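Local coordinates for protein seryl-tRNA synthetase, cytoplasmic (Candida albicans, PDB 3QO8) that charges tRNA(Ser) with serine in two steps, first activating the amino acid with ATP and then transferring it to the acceptor end of the tRNA, at residues A[253-256]-A[257-260]. Numbering follows the deposited sequence.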
ATOM      1  N   ALA A 253      -5.046  17.478   0.312  1.00 18.27           N
ATOM      2  CA  ALA A 253      -4.863  18.034  -1.031  1.00 18.16           C
ATOM      3  C   ALA A 253      -6.086  17.835  -1.925  1.00 23.75           C
ATOM      4  O   ALA A 253      -6.107  18.310  -3.055  1.00 21.86           O
ATOM      5  CB  ALA A 253      -3.639  17.431  -1.693  1.00 19.07           C
ATOM      6  N   TYR A 254      -7.089  17.121  -1.419  1.00 19.06           N
ATOM      7  CA  TYR A 254      -8.298  16.795  -2.188  1.00 16.62           C
ATOM      8  C   TYR A 254      -8.950  18.053  -2.776  1.00 24.06           C
ATOM      9  O   TYR A 254      -9.321  18.075  -3.951  1.00 20.20           O
ATOM     10  CB  TYR A 254      -9.285  16.050  -1.284  1.00 17.78           C
ATOM     11  CG  TYR A 254     -10.487  15.408  -1.962  1.00 19.10           C
ATOM     12  CD1 TYR A 254     -10.348  14.251  -2.727  1.00 17.70           C
ATOM     13  CD2 TYR A 254     -11.760  15.928  -1.792  1.00 23.14           C
ATOM     14  CE1 TYR A 254     -11.444  13.640  -3.320  1.00 18.84           C
ATOM     15  CE2 TYR A 254     -12.868  15.327  -2.384  1.00 19.07           C
ATOM     16  CZ  TYR A 254     -12.699  14.181  -3.141  1.00 20.00           C
ATOM     17  OH  TYR A 254     -13.790  13.594  -3.731  1.00 23.72           O
ATOM     18  N   HIS A 255      -9.087  19.095  -1.961  1.00 22.17           N
ATOM     19  CA  HIS A 255      -9.717  20.341  -2.410  1.00 20.38           C
ATOM     20  C   HIS A 255      -8.711  21.437  -2.746  1.00 21.21           C
ATOM     21  O   HIS A 255      -9.079  22.611  -2.807  1.00 26.13           O
ATOM     22  CB  HIS A 255     -10.704  20.866  -1.359  1.00 16.39           C
ATOM     23  CG  HIS A 255     -11.917  20.010  -1.191  1.00 18.71           C
ATOM     24  ND1 HIS A 255     -12.872  19.875  -2.177  1.00 25.85           N
ATOM     25  CD2 HIS A 255     -12.335  19.245  -0.154  1.00 16.86           C
ATOM     26  CE1 HIS A 255     -13.818  19.053  -1.759  1.00 24.39           C
ATOM     27  NE2 HIS A 255     -13.518  18.659  -0.535  1.00 21.51           N
ATOM     28  N   ALA A 256      -7.449  21.068  -2.960  1.00 20.97           N
ATOM     29  CA  ALA A 256      -6.436  22.046  -3.363  1.00 22.02           C
ATOM     30  C   ALA A 256      -6.927  22.863  -4.559  1.00 26.64           C
ATOM     31  O   ALA A 256      -7.490  22.305  -5.514  1.00 22.98           O
ATOM     32  CB  ALA A 256      -5.127  21.352  -3.727  1.00 18.67           C
ATOM     33  N   GLY A 257      -6.704  24.175  -4.503  1.00 21.61           N
ATOM     34  CA  GLY A 257      -7.037  25.075  -5.594  1.00 24.57           C
ATOM     35  C   GLY A 257      -8.525  25.281  -5.776  1.00 26.35           C
ATOM     36  O   GLY A 257      -8.960  25.766  -6.814  1.00 31.45           O
ATOM     37  N   GLU A 258      -9.312  24.900  -4.774  1.00 24.17           N
ATOM     38  CA  GLU A 258     -10.759  25.070  -4.847  1.00 26.95           C
ATOM     39  C   GLU A 258     -11.196  26.193  -3.914  1.00 29.56           C
ATOM     40  O   GLU A 258     -10.396  26.714  -3.146  1.00 25.36           O
ATOM     41  CB  GLU A 258     -11.491  23.753  -4.550  1.00 20.71           C
ATOM     42  CG  GLU A 258     -11.215  22.685  -5.610  1.00 29.21           C
ATOM     43  CD  GLU A 258     -11.836  21.332  -5.283  1.00 32.71           C
ATOM     44  OE1 GLU A 258     -12.851  21.284  -4.557  1.00 29.81           O
ATOM     45  OE2 GLU A 258     -11.306  20.315  -5.760  1.00 38.18           O
ATOM     46  N   TRP A 259     -12.462  26.580  -4.003  1.00 25.56           N
ATOM     47  CA  TRP A 259     -12.939  27.781  -3.334  1.00 19.79           C
ATOM     48  C   TRP A 259     -14.321  27.510  -2.782  1.00 26.11           C
ATOM     49  O   TRP A 259     -15.258  27.283  -3.544  1.00 27.86           O
ATOM     50  CB  TRP A 259     -12.998  28.942  -4.346  1.00 20.62           C
ATOM     51  CG  TRP A 259     -13.196  30.309  -3.727  1.00 22.39           C
ATOM     52  CD1 TRP A 259     -13.737  30.591  -2.502  1.00 25.81           C
ATOM     53  CD2 TRP A 259     -12.846  31.575  -4.309  1.00 21.56           C
ATOM     54  NE1 TRP A 259     -13.750  31.951  -2.292  1.00 23.61           N
ATOM     55  CE2 TRP A 259     -13.204  32.576  -3.383  1.00 23.54           C
ATOM     56  CE3 TRP A 259     -12.270  31.957  -5.524  1.00 21.39           C
ATOM     57  CZ2 TRP A 259     -13.003  33.936  -3.635  1.00 26.75           C
ATOM     58  CZ3 TRP A 259     -12.069  33.307  -5.768  1.00 22.22           C
ATOM     59  CH2 TRP A 259     -12.441  34.278  -4.838  1.00 22.92           C
ATOM     60  N   PHE A 260     -14.446  27.506  -1.457  1.00 23.25           N
ATOM     61  CA  PHE A 260     -15.747  27.393  -0.826  1.00 27.02           C
ATOM     62  C   PHE A 260     -16.314  28.803  -0.692  1.00 30.03           C
ATOM     63  O   PHE A 260     -16.160  29.456   0.336  1.00 29.76           O
ATOM     64  CB  PHE A 260     -15.629  26.674   0.525  1.00 22.21           C
ATOM     65  CG  PHE A 260     -15.167  25.243   0.399  1.00 23.88           C
ATOM     66  CD1 PHE A 260     -16.074  24.230   0.125  1.00 24.30           C
ATOM     67  CD2 PHE A 260     -13.824  24.919   0.522  1.00 23.79           C
ATOM     68  CE1 PHE A 260     -15.652  22.912   0.002  1.00 24.69           C
ATOM     69  CE2 PHE A 260     -13.397  23.605   0.398  1.00 25.75           C
ATOM     70  CZ  PHE A 260     -14.310  22.604   0.141  1.00 21.92           C
TER
HETATM   71  O   HOH W   1      -9.169  20.113  -7.350  1.00 55.77           O
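His255 ND1 donates a nearly straight hydrogen bond to Glu258 OE1 (2.8 Å, 174° at the hydrogen). OE1 lies almost in the imidazole plane but is met from above the carboxylate plane, and the two planes are nearly perpendicular. The other carboxylate oxygen, Glu258 OE2, is gripped by two groups, a water 2.7 Å away and, in a salt bridge, NE of Arg168 of the second subunit. With CG beside its backbone N (chi1 -65°) and the chain extended beyond it, Glu258 reaches back across the bend to the ring. At the far side of the imidazole, NE2 is hydrogen-bonded to Tyr271 OH; both ring nitrogens are thus engaged, which fixes the ring's rotation. Between helix 248-252 and strand 259-260 of the class II catalytic core, the chain bends through a type I turn, Ala253 to Ala256, and a type II turn, His255 to Glu258. The latter is closed by Glu258 N on His255 O at 3.0 Å, with Gly257 taking the positive phi of its third position. Phe260 points its edge at the imidazole in a T-shaped stack: CZ stands over the ring centre, 3.8 Å from His255 CG, with the planes at 71°. On the opposite face of the imidazole, offset toward its rim, lies CD2 of Tyr254, whose OH is hydrogen-bonded across the dimer interface to Arg181 NH1 of the second subunit.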